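Local coordinates for serine protease pet (Escherichia coli, PDB 4OM9), which acts as a secreted serine protease enterotoxin of enteroaggregative strains, probably cutting host proteins such as alpha-fodrin, at residues Val30-Lys35 with Thr561-Asn566; Ile595-Asp600 with Lys617-Asp622; Ala268-Gly273 with Lys293-Ser298; Ala183-Gly188 with Lys239-Pro244. All blocks are in the same frame, centred on the assembly; numbering follows the deposited sequence.

In the fold
Interaction 4 lies within the protease part of the chain and interaction 3 in the beta-helix. Interaction 2 is also on the beta-helix, where a side excursion meets a turn. Interaction 1 links the two parts, joining residues more than 500 positions apart. Interaction 3 is buried and wholly apolar, as fits the inside of the beta-helix. Interaction 1 is mostly buried too, but it sets a lysine ammonium against an isoleucine methyl and the carbon chain of a second lysine. Interactions 2 and 4 are partly buried and mix methyl contacts with polar turns. Interactions 1 and 2 are closest, centres 22 Å apart. Interaction 3 lies at least 42 Å from the others, centre to centre.

Interaction 1 (Val30-Lys35 with Thr561-Asn566); sequences VKIKLK and TYKSNN
K563 sends its NZ to meet I32 and K33. K563 NZ lies 4.4 Å from I32 CD1, and it is equally far from K33 CE, so it meets carbon on both residues. The two ammonium groups stay further apart, with K33 NZ and K563 NZ at 5.5 Å. K33 bends at its third and fourth torsions (chi3 -86°, chi4 -61°), which turns its NZ aside while CE faces the other lysine. The two lysines together span the 11.6 Å between K33 CA and K563 CA, K563 with an extended chain and K33 with a bent one. Segment 30-35 belongs to the N-terminal protease part of the chain. Segment 561-566 is in the loop after helix 552-558, before the chain enters strand 576-583 of the beta-helix. W9 makes a cation-pi contact with K563 and another with K35, which probably eases the burial of K563. K35 NZ also forms a salt bridge with E551. The same E551 accepts a bond from S564 OG, so one carboxylate serves both segments. In the 3-10 segment 561-563, S564 N bonds to T561 O at 3.2 Å. I32 rests against F40, F42 and D12.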
loop_
_atom_site.group_PDB
_atom_site.type_symbol
_atom_site.label_atom_id
_atom_site.label_comp_id
_atom_site.label_asym_id
_atom_site.label_seq_id
_atom_site.Cartn_x
_atom_site.Cartn_y
_atom_site.Cartn_z
ATOM N N VAL A 30 -6.307 -3.090 19.801
ATOM C CA VAL A 30 -6.606 -1.748 19.336
ATOM C C VAL A 30 -6.656 -0.785 20.507
ATOM O O VAL A 30 -7.304 -1.056 21.520
ATOM C CB VAL A 30 -7.958 -1.711 18.562
ATOM C CG1 VAL A 30 -8.256 -0.315 18.035
ATOM C CG2 VAL A 30 -7.958 -2.720 17.420
ATOM N N LYS A 31 -5.966 0.338 20.384
ATOM C CA LYS A 31 -6.112 1.405 21.359
ATOM C C LYS A 31 -6.292 2.740 20.641
ATOM O O LYS A 31 -5.875 2.900 19.490
ATOM C CB LYS A 31 -4.916 1.449 22.319
ATOM C CG LYS A 31 -3.625 1.985 21.734
ATOM C CD LYS A 31 -2.611 2.304 22.836
ATOM C CE LYS A 31 -1.380 1.397 22.779
ATOM N NZ LYS A 31 -1.723 -0.042 22.973
ATOM N N ILE A 32 -6.952 3.678 21.314
ATOM C CA ILE A 32 -7.168 5.010 20.771
ATOM C C ILE A 32 -6.698 6.057 21.773
ATOM O O ILE A 32 -6.848 5.890 22.981
ATOM C CB ILE A 32 -8.666 5.249 20.394
ATOM C CG1 ILE A 32 -8.953 6.736 20.126
ATOM C CG2 ILE A 32 -9.611 4.742 21.484
ATOM C CD1 ILE A 32 -8.138 7.402 18.970
ATOM N N LYS A 33 -6.083 7.113 21.257
ATOM C CA LYS A 33 -5.723 8.279 22.047
ATOM C C LYS A 33 -6.965 9.043 22.511
ATOM O O LYS A 33 -7.933 9.177 21.770
ATOM C CB LYS A 33 -4.806 9.193 21.231
ATOM C CG LYS A 33 -3.509 8.523 20.785
ATOM C CD LYS A 33 -2.813 9.288 19.658
ATOM C CE LYS A 33 -3.355 8.892 18.282
ATOM N NZ LYS A 33 -3.136 7.443 17.997
ATOM N N LEU A 34 -6.934 9.529 23.746
ATOM C CA LEU A 34 -8.006 10.353 24.275
ATOM C C LEU A 34 -7.534 11.784 24.478
ATOM O O LEU A 34 -6.343 12.048 24.457
ATOM C CB LEU A 34 -8.511 9.780 25.587
ATOM C CG LEU A 34 -8.792 8.286 25.555
ATOM C CD1 LEU A 34 -9.129 7.799 26.972
ATOM C CD2 LEU A 34 -9.918 7.972 24.570
ATOM N N LYS A 35 -8.475 12.690 24.714
ATOM C CA LYS A 35 -8.187 14.117 24.791
ATOM C C LYS A 35 -7.495 14.583 26.094
ATOM O O LYS A 35 -6.579 13.937 26.615
ATOM C CB LYS A 35 -9.490 14.888 24.599
ATOM C CG LYS A 35 -10.138 14.624 23.257
ATOM C CD LYS A 35 -11.537 15.204 23.156
ATOM C CE LYS A 35 -12.051 15.089 21.740
ATOM N NZ LYS A 35 -13.529 15.050 21.753
ATOM N N THR A 561 -6.634 18.353 13.515
ATOM C CA THR A 561 -7.914 18.860 13.020
ATOM C C THR A 561 -8.572 17.912 12.000
ATOM O O THR A 561 -9.783 17.979 11.761
ATOM C CB THR A 561 -7.750 20.258 12.379
ATOM O OG1 THR A 561 -6.849 20.182 11.266
ATOM C CG2 THR A 561 -7.204 21.253 13.399
ATOM N N TYR A 562 -7.783 17.018 11.414
ATOM C CA TYR A 562 -8.306 16.067 10.442
ATOM C C TYR A 562 -9.350 15.085 11.030
ATOM O O TYR A 562 -10.081 14.428 10.286
ATOM C CB TYR A 562 -7.148 15.288 9.813
ATOM C CG TYR A 562 -6.220 14.602 10.797
ATOM C CD1 TYR A 562 -6.547 13.369 11.345
ATOM C CD2 TYR A 562 -5.000 15.177 11.155
ATOM C CE1 TYR A 562 -5.698 12.737 12.235
ATOM C CE2 TYR A 562 -4.142 14.544 12.028
ATOM C CZ TYR A 562 -4.497 13.326 12.571
ATOM O OH TYR A 562 -3.652 12.682 13.461
ATOM N N LYS A 563 -9.421 15.018 12.359
ATOM C CA LYS A 563 -10.303 14.088 13.070
ATOM C C LYS A 563 -11.730 14.579 13.139
ATOM O O LYS A 563 -12.642 13.802 13.369
ATOM C CB LYS A 563 -9.810 13.848 14.504
ATOM C CG LYS A 563 -8.557 12.992 14.641
ATOM C CD LYS A 563 -8.173 12.851 16.117
ATOM C CE LYS A 563 -7.181 11.720 16.346
ATOM N NZ LYS A 563 -6.946 11.461 17.803
ATOM N N SER A 564 -11.930 15.873 12.939
ATOM C CA SER A 564 -13.244 16.457 13.166
ATOM C C SER A 564 -13.691 17.338 12.003
ATOM O O SER A 564 -14.622 18.136 12.130
ATOM C CB SER A 564 -13.231 17.272 14.466
ATOM O OG SER A 564 -12.606 16.559 15.530
ATOM N N ASN A 565 -13.033 17.195 10.859
ATOM C CA ASN A 565 -13.328 18.061 9.727
ATOM C C ASN A 565 -14.343 17.468 8.758
ATOM O O ASN A 565 -14.492 17.962 7.644
ATOM C CB ASN A 565 -12.033 18.414 8.977
ATOM C CG ASN A 565 -11.367 17.199 8.310
ATOM O OD1 ASN A 565 -11.888 16.075 8.340
ATOM N ND2 ASN A 565 -10.202 17.432 7.705
ATOM N N ASN A 566 -15.022 16.402 9.173
ATOM C CA ASN A 566 -16.040 15.760 8.325
ATOM C C ASN A 566 -15.540 15.352 6.912
ATOM O O ASN A 566 -16.322 15.310 5.973
ATOM C CB ASN A 566 -17.261 16.690 8.190
ATOM C CG ASN A 566 -18.544 15.945 7.803
ATOM O OD1 ASN A 566 -18.744 14.788 8.164
ATOM N ND2 ASN A 566 -19.418 16.625 7.073
#

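Interaction 2 (Ile595-Asp600 with Lys617-Asp622); sequences IARNAD and KTAYID
The R597 guanidinium has N598 OD1 at its edge, only 4° out of its plane, while R597 CG rests on A619 CB at 3.9 Å. R597 NE donates to N598 OD1 at 3.0 Å, almost straight (165°). R597 NH2 adds a weak bond to the same oxygen. R597 NH1 is bound by S645 OG, and the group also makes a cation-pi contact with W576. A chi1 of 59° sets CG against A619, and the bend at chi3 turns the guanidinium back to N598. One residue earlier on each segment, A596 CB lies 3.5 Å from T618 O. Residues A596 to A599 form a type II beta turn, closed by A599 N to A596 O at 3.3 Å. N598 holds the third position with a positive phi. This turn joins strands 592-595 and 599-608, at a corner of the parallel beta-helix. Strand 618-622 belongs to an excursion that leaves the beta-helix after strand 611-614, and it pairs antiparallel with 640-644. Q517, on strand 514-520, touches both A596 and A619, and its OE1 accepts the backbone N of Y620.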
loop_
_atom_site.group_PDB
_atom_site.type_symbol
_atom_site.label_atom_id
_atom_site.label_comp_id
_atom_site.label_asym_id
_atom_site.label_seq_id
_atom_site.Cartn_x
_atom_site.Cartn_y
_atom_site.Cartn_z
ATOM N N ILE A 595 6.343 8.308 -8.052
ATOM C CA ILE A 595 6.171 7.450 -6.911
ATOM C C ILE A 595 6.078 8.384 -5.721
ATOM O O ILE A 595 7.012 9.158 -5.446
ATOM C CB ILE A 595 7.323 6.455 -6.745
ATOM C CG1 ILE A 595 7.384 5.529 -7.960
ATOM C CG2 ILE A 595 7.137 5.646 -5.465
ATOM C CD1 ILE A 595 8.648 4.706 -8.028
ATOM N N ALA A 596 4.932 8.329 -5.047
ATOM C CA ALA A 596 4.615 9.242 -3.968
ATOM C C ALA A 596 4.525 8.466 -2.667
ATOM O O ALA A 596 4.922 7.307 -2.611
ATOM C CB ALA A 596 3.316 9.989 -4.249
ATOM N N ARG A 597 4.032 9.122 -1.627
ATOM C CA ARG A 597 4.199 8.630 -0.257
ATOM C C ARG A 597 3.613 7.229 -0.069
ATOM O O ARG A 597 2.555 6.913 -0.592
ATOM C CB ARG A 597 3.576 9.611 0.742
ATOM C CG ARG A 597 2.083 9.861 0.544
ATOM C CD ARG A 597 1.477 10.498 1.793
ATOM N NE ARG A 597 1.949 9.834 3.012
ATOM C CZ ARG A 597 1.965 10.401 4.218
ATOM N NH1 ARG A 597 1.524 11.641 4.365
ATOM N NH2 ARG A 597 2.416 9.730 5.272
ATOM N N ASN A 598 4.345 6.382 0.640
ATOM C CA ASN A 598 3.873 5.042 0.974
ATOM C C ASN A 598 3.618 4.122 -0.228
ATOM O O ASN A 598 2.814 3.203 -0.143
ATOM C CB ASN A 598 2.602 5.142 1.817
ATOM C CG ASN A 598 2.854 5.786 3.151
ATOM O OD1 ASN A 598 2.845 7.016 3.278
ATOM N ND2 ASN A 598 3.099 4.961 4.160
ATOM N N ALA A 599 4.300 4.374 -1.339
ATOM C CA ALA A 599 4.430 3.365 -2.377
ATOM C C ALA A 599 5.742 2.601 -2.188
ATOM O O ALA A 599 6.790 3.186 -1.921
ATOM C CB ALA A 599 4.373 3.990 -3.770
ATOM N N ASP A 600 5.650 1.285 -2.301
ATOM C CA ASP A 600 6.781 0.384 -2.238
ATOM C C ASP A 600 6.885 -0.238 -3.627
ATOM O O ASP A 600 6.132 -1.163 -3.952
ATOM C CB ASP A 600 6.553 -0.665 -1.145
ATOM C CG ASP A 600 7.742 -1.586 -0.927
ATOM O OD1 ASP A 600 8.397 -2.024 -1.899
ATOM O OD2 ASP A 600 8.009 -1.899 0.253
ATOM N N LYS A 617 6.238 14.676 -3.867
ATOM C CA LYS A 617 5.583 15.251 -2.697
ATOM C C LYS A 617 4.081 15.334 -2.848
ATOM O O LYS A 617 3.363 15.541 -1.869
ATOM C CB LYS A 617 6.122 16.650 -2.426
ATOM C CG LYS A 617 5.404 17.730 -3.214
ATOM C CD LYS A 617 6.358 18.793 -3.742
ATOM C CE LYS A 617 7.292 19.306 -2.659
ATOM N NZ LYS A 617 8.430 20.064 -3.260
ATOM N N THR A 618 3.605 15.193 -4.080
ATOM C CA THR A 618 2.189 15.353 -4.343
ATOM C C THR A 618 1.466 14.025 -4.209
ATOM O O THR A 618 1.787 13.045 -4.885
ATOM C CB THR A 618 1.944 15.939 -5.730
ATOM O OG1 THR A 618 2.757 17.105 -5.897
ATOM C CG2 THR A 618 0.476 16.315 -5.898
ATOM N N ALA A 619 0.500 13.992 -3.306
ATOM C CA ALA A 619 -0.307 12.798 -3.115
ATOM C C ALA A 619 -1.770 13.126 -3.378
ATOM O O ALA A 619 -2.182 14.285 -3.303
ATOM C CB ALA A 619 -0.108 12.230 -1.720
ATOM N N TYR A 620 -2.539 12.098 -3.720
ATOM C CA TYR A 620 -3.938 12.282 -4.093
ATOM C C TYR A 620 -4.876 11.554 -3.143
ATOM O O TYR A 620 -4.598 10.445 -2.699
ATOM C CB TYR A 620 -4.172 11.807 -5.532
ATOM C CG TYR A 620 -3.284 12.533 -6.533
ATOM C CD1 TYR A 620 -1.938 12.206 -6.654
ATOM C CD2 TYR A 620 -3.788 13.551 -7.343
ATOM C CE1 TYR A 620 -1.120 12.865 -7.543
ATOM C CE2 TYR A 620 -2.973 14.214 -8.239
ATOM C CZ TYR A 620 -1.642 13.858 -8.336
ATOM O OH TYR A 620 -0.804 14.490 -9.205
ATOM N N ILE A 621 -5.990 12.188 -2.820
ATOM C CA ILE A 621 -7.025 11.500 -2.058
ATOM C C ILE A 621 -8.365 11.677 -2.745
ATOM O O ILE A 621 -8.551 12.607 -3.551
ATOM C CB ILE A 621 -7.120 11.998 -0.600
ATOM C CG1 ILE A 621 -7.564 13.456 -0.548
ATOM C CG2 ILE A 621 -5.798 11.815 0.109
ATOM C CD1 ILE A 621 -7.812 13.983 0.882
ATOM N N ASP A 622 -9.286 10.776 -2.399
ATOM C CA ASP A 622 -10.609 10.684 -2.993
ATOM C C ASP A 622 -11.610 10.998 -1.894
ATOM O O ASP A 622 -11.714 10.262 -0.920
ATOM C CB ASP A 622 -10.802 9.274 -3.591
ATOM C CG ASP A 622 -12.233 8.997 -4.117
ATOM O OD1 ASP A 622 -13.059 9.929 -4.237
ATOM O OD2 ASP A 622 -12.504 7.817 -4.436
#

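Interaction 3 (Ala268-Gly273 with Lys293-Ser298); sequences ATIGGG and KDLVFS
I270 points its CD1 at two side chains of the facing strand. It meets L295 tip to tip, with I270 CD1 and L295 CD1 4.1 Å apart. It also reaches the ring of F297, where I270 CD1 is 4.4 Å from F297 CZ. That methyl comes in at the ring edge, near its plane, and not over a face. The I270 CG1 branch is anti to the carbonyl carbon and continues extended (chi2 -168°), which carries CD1 well out from the strand. L295 is built in the same way, and its chi2 of -174° brings CD1 forward. The two extended chains meet across backbones 11.0 Å apart, I270 CA to L295 CA. One face of the F297 ring takes the carbonyl carbon of L295, two residues back on the same strand, C lying 4.2 Å above the plane and offset toward the rim. The contact is purely apolar, and all three residues are buried. Such inward-pointing aliphatic and aromatic side chains fill the interior of a parallel beta-helix. F297 also meets F316 edge-to-face and touches F318, so the aromatic packing continues into the next coil. I303 touches both I270 and F297. On the same strand as L295, D294 is buried and makes a salt bridge with R106 in the protease part. Strand 267-271 runs parallel to 301-305 on one face of the beta-helix. Strand 294-298 lies between 258-262 and 316-318 on another.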
loop_
_atom_site.group_PDB
_atom_site.type_symbol
_atom_site.label_atom_id
_atom_site.label_comp_id
_atom_site.label_asym_id
_atom_site.label_seq_id
_atom_site.Cartn_x
_atom_site.Cartn_y
_atom_site.Cartn_z
ATOM N N ALA A 268 -36.496 -31.558 -14.395
ATOM C CA ALA A 268 -37.684 -31.017 -13.773
ATOM C C ALA A 268 -38.259 -29.948 -14.672
ATOM O O ALA A 268 -37.596 -28.947 -14.957
ATOM C CB ALA A 268 -37.372 -30.454 -12.402
ATOM N N THR A 269 -39.497 -30.158 -15.111
ATOM C CA THR A 269 -40.145 -29.229 -16.022
ATOM C C THR A 269 -41.116 -28.343 -15.253
ATOM O O THR A 269 -41.899 -28.833 -14.447
ATOM C CB THR A 269 -40.868 -29.987 -17.157
ATOM O OG1 THR A 269 -39.890 -30.586 -18.023
ATOM C CG2 THR A 269 -41.733 -29.050 -17.961
ATOM N N ILE A 270 -41.054 -27.036 -15.486
ATOM C CA ILE A 270 -41.795 -26.088 -14.659
ATOM C C ILE A 270 -42.702 -25.174 -15.457
ATOM O O ILE A 270 -42.250 -24.491 -16.371
ATOM C CB ILE A 270 -40.854 -25.176 -13.822
ATOM C CG1 ILE A 270 -39.800 -26.000 -13.087
ATOM C CG2 ILE A 270 -41.658 -24.325 -12.845
ATOM C CD1 ILE A 270 -39.031 -25.181 -12.008
ATOM N N GLY A 271 -43.974 -25.136 -15.072
ATOM C CA GLY A 271 -44.945 -24.271 -15.711
ATOM C C GLY A 271 -46.350 -24.545 -15.210
ATOM O O GLY A 271 -46.649 -25.648 -14.745
ATOM N N GLY A 272 -47.210 -23.532 -15.283
ATOM C CA GLY A 272 -48.617 -23.698 -14.956
ATOM C C GLY A 272 -48.832 -23.952 -13.480
ATOM O O GLY A 272 -49.814 -24.574 -13.081
ATOM N N GLY A 273 -47.896 -23.469 -12.667
ATOM C CA GLY A 273 -47.947 -23.697 -11.226
ATOM C C GLY A 273 -47.546 -25.107 -10.841
ATOM O O GLY A 273 -47.884 -25.580 -9.764
ATOM N N LYS A 293 -42.621 -20.323 -1.897
ATOM C CA LYS A 293 -41.431 -20.812 -1.223
ATOM C C LYS A 293 -40.190 -20.729 -2.113
ATOM O O LYS A 293 -40.292 -20.446 -3.310
ATOM C CB LYS A 293 -41.658 -22.249 -0.775
ATOM C CG LYS A 293 -42.927 -22.379 0.052
ATOM C CD LYS A 293 -43.073 -23.753 0.650
ATOM C CE LYS A 293 -44.510 -23.991 1.066
ATOM N NZ LYS A 293 -44.533 -25.168 1.936
ATOM N N ASP A 294 -39.015 -20.960 -1.534
ATOM C CA ASP A 294 -37.831 -21.177 -2.357
ATOM C C ASP A 294 -37.941 -22.568 -2.971
ATOM O O ASP A 294 -38.411 -23.514 -2.325
ATOM C CB ASP A 294 -36.530 -21.047 -1.547
ATOM C CG ASP A 294 -36.388 -19.692 -0.879
ATOM O OD1 ASP A 294 -36.529 -18.655 -1.574
ATOM O OD2 ASP A 294 -36.155 -19.665 0.362
ATOM N N LEU A 295 -37.530 -22.690 -4.226
ATOM C CA LEU A 295 -37.384 -24.000 -4.813
ATOM C C LEU A 295 -35.972 -24.454 -4.515
ATOM O O LEU A 295 -35.008 -23.943 -5.086
ATOM C CB LEU A 295 -37.662 -23.983 -6.317
ATOM C CG LEU A 295 -39.035 -23.439 -6.691
ATOM C CD1 LEU A 295 -39.319 -23.592 -8.209
ATOM C CD2 LEU A 295 -40.119 -24.125 -5.869
ATOM N N VAL A 296 -35.858 -25.415 -3.609
ATOM C CA VAL A 296 -34.567 -25.896 -3.146
ATOM C C VAL A 296 -34.239 -27.179 -3.887
ATOM O O VAL A 296 -34.741 -28.254 -3.537
ATOM C CB VAL A 296 -34.572 -26.129 -1.633
ATOM C CG1 VAL A 296 -33.193 -26.521 -1.140
ATOM C CG2 VAL A 296 -35.050 -24.876 -0.918
ATOM N N PHE A 297 -33.402 -27.043 -4.918
ATOM C CA PHE A 297 -33.072 -28.129 -5.833
ATOM C C PHE A 297 -31.955 -29.003 -5.303
ATOM O O PHE A 297 -31.007 -28.507 -4.727
ATOM C CB PHE A 297 -32.670 -27.564 -7.197
ATOM C CG PHE A 297 -33.742 -26.742 -7.852
ATOM C CD1 PHE A 297 -34.893 -27.347 -8.344
ATOM C CD2 PHE A 297 -33.601 -25.373 -7.981
ATOM C CE1 PHE A 297 -35.879 -26.604 -8.954
ATOM C CE2 PHE A 297 -34.588 -24.617 -8.590
ATOM C CZ PHE A 297 -35.735 -25.234 -9.071
ATOM N N SER A 298 -32.060 -30.309 -5.513
ATOM C CA SER A 298 -31.013 -31.215 -5.060
ATOM C C SER A 298 -30.818 -32.363 -6.038
ATOM O O SER A 298 -31.719 -32.695 -6.799
ATOM C CB SER A 298 -31.334 -31.750 -3.664
ATOM O OG SER A 298 -32.615 -32.345 -3.643
#

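Interaction 4 (Ala183-Gly188 with Lys239-Pro244); sequences ANTVGG and KTYVTP
Y241 turns the CD2-CE2 edge of its ring to A183, and T185 meets the same two carbons obliquely. A183 CB lies in the ring plane, 3.9 Å from Y241 CE2. T185 CG2 is 3.8 Å from Y241 CD2. The side chains of T185 and Y241 slide past each other in opposite directions. T185 owes this placing to a first torsion of 63°. CG2 lies anti to the carbonyl carbon and faces the ring, while OG1 turns back to its own loop. There T185 OG1 donates to G188 O at 2.7 Å, nearly along the C=O axis (166°). K190 NZ is a second partner of T185 OG1, so two bonds hold the hydroxyl and fix chi1, which places CG2. The backbone bond from G188 N to T185 O, at 3.3 Å, closes the turn through V186 and G187. T185 stands at the end of the hairpin of strands 172-185 and 188-195, and Y241 on strand 239-244, the next one over. Y241 also touches E192 and I232. The strands are part of a curled antiparallel sheet, consistent with a barrel of a chymotrypsin-like protease. Strand 188-195 lies between 172-185 and 239-244, and strand 221-232 borders 239-244 on its other edge.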
loop_
_atom_site.group_PDB
_atom_site.type_symbol
_atom_site.label_atom_id
_atom_site.label_comp_id
_atom_site.label_asym_id
_atom_site.label_seq_id
_atom_site.Cartn_x
_atom_site.Cartn_y
_atom_site.Cartn_z
ATOM N N ALA A 183 -32.002 -11.342 33.211
ATOM C CA ALA A 183 -32.832 -10.330 33.858
ATOM C C ALA A 183 -34.324 -10.653 33.715
ATOM O O ALA A 183 -34.785 -10.998 32.624
ATOM C CB ALA A 183 -32.536 -8.965 33.281
ATOM N N ASN A 184 -35.062 -10.531 34.820
ATOM C CA ASN A 184 -36.491 -10.850 34.845
ATOM C C ASN A 184 -37.350 -9.681 34.387
ATOM O O ASN A 184 -37.707 -8.809 35.174
ATOM C CB ASN A 184 -36.917 -11.280 36.256
ATOM C CG ASN A 184 -38.420 -11.480 36.387
ATOM O OD1 ASN A 184 -39.066 -12.096 35.532
ATOM N ND2 ASN A 184 -38.985 -10.950 37.457
ATOM N N THR A 185 -37.695 -9.659 33.113
ATOM C CA THR A 185 -38.467 -8.544 32.600
ATOM C C THR A 185 -39.846 -8.992 32.156
ATOM O O THR A 185 -40.139 -10.186 32.106
ATOM C CB THR A 185 -37.778 -7.892 31.421
ATOM O OG1 THR A 185 -37.694 -8.845 30.355
ATOM C CG2 THR A 185 -36.384 -7.428 31.804
ATOM N N VAL A 186 -40.694 -8.028 31.830
ATOM C CA VAL A 186 -41.954 -8.361 31.207
ATOM C C VAL A 186 -41.678 -8.914 29.810
ATOM O O VAL A 186 -41.020 -8.272 28.984
ATOM C CB VAL A 186 -42.894 -7.152 31.135
ATOM C CG1 VAL A 186 -42.134 -5.911 30.729
ATOM C CG2 VAL A 186 -44.026 -7.427 30.168
ATOM N N GLY A 187 -42.171 -10.121 29.562
ATOM C CA GLY A 187 -41.995 -10.769 28.281
ATOM C C GLY A 187 -41.183 -12.034 28.438
ATOM O O GLY A 187 -41.371 -12.992 27.687
ATOM N N GLY A 188 -40.282 -12.043 29.414
ATOM C CA GLY A 188 -39.408 -13.183 29.627
ATOM C C GLY A 188 -37.989 -12.748 29.976
ATOM O O GLY A 188 -37.695 -11.555 30.080
ATOM N N LYS A 239 -28.909 0.806 31.887
ATOM C CA LYS A 239 -28.878 -0.591 31.539
ATOM C C LYS A 239 -29.569 -0.783 30.186
ATOM O O LYS A 239 -30.547 -0.080 29.866
ATOM C CB LYS A 239 -29.563 -1.421 32.626
ATOM C CG LYS A 239 -28.944 -1.323 34.019
ATOM C CD LYS A 239 -27.702 -2.220 34.119
ATOM C CE LYS A 239 -27.052 -2.236 35.503
ATOM N NZ LYS A 239 -26.552 -0.901 35.913
ATOM N N THR A 240 -29.086 -1.737 29.396
ATOM C CA THR A 240 -29.786 -2.101 28.170
ATOM C C THR A 240 -30.201 -3.572 28.173
ATOM O O THR A 240 -29.453 -4.443 28.604
ATOM C CB THR A 240 -28.922 -1.814 26.929
ATOM O OG1 THR A 240 -28.586 -0.424 26.904
ATOM C CG2 THR A 240 -29.684 -2.162 25.669
ATOM N N TYR A 241 -31.396 -3.853 27.686
ATOM C CA TYR A 241 -31.844 -5.226 27.639
ATOM C C TYR A 241 -31.823 -5.739 26.213
ATOM O O TYR A 241 -32.264 -5.063 25.292
ATOM C CB TYR A 241 -33.241 -5.350 28.253
ATOM C CG TYR A 241 -33.220 -4.871 29.672
ATOM C CD1 TYR A 241 -33.262 -3.510 29.956
ATOM C CD2 TYR A 241 -33.094 -5.760 30.727
ATOM C CE1 TYR A 241 -33.215 -3.049 31.239
ATOM C CE2 TYR A 241 -33.041 -5.299 32.027
ATOM C CZ TYR A 241 -33.108 -3.942 32.269
ATOM O OH TYR A 241 -33.055 -3.445 33.551
ATOM N N VAL A 242 -31.271 -6.937 26.062
ATOM C CA VAL A 242 -31.209 -7.610 24.787
ATOM C C VAL A 242 -32.114 -8.832 24.746
ATOM O O VAL A 242 -32.013 -9.726 25.595
ATOM C CB VAL A 242 -29.790 -8.059 24.463
ATOM C CG1 VAL A 242 -29.713 -8.515 23.012
ATOM C CG2 VAL A 242 -28.791 -6.929 24.752
ATOM N N THR A 243 -32.992 -8.870 23.749
ATOM C CA THR A 243 -33.757 -10.080 23.458
ATOM C C THR A 243 -32.805 -11.118 22.895
ATOM O O THR A 243 -32.227 -10.913 21.842
ATOM C CB THR A 243 -34.901 -9.807 22.467
ATOM O OG1 THR A 243 -35.877 -8.977 23.106
ATOM C CG2 THR A 243 -35.556 -11.108 21.996
ATOM N N PRO A 244 -32.610 -12.221 23.624
ATOM C CA PRO A 244 -31.673 -13.271 23.217
ATOM C C PRO A 244 -32.078 -13.878 21.892
ATOM O O PRO A 244 -33.267 -14.188 21.715
ATOM C CB PRO A 244 -31.781 -14.305 24.343
ATOM C CG PRO A 244 -32.382 -13.553 25.503
ATOM C CD PRO A 244 -33.308 -12.561 24.876
#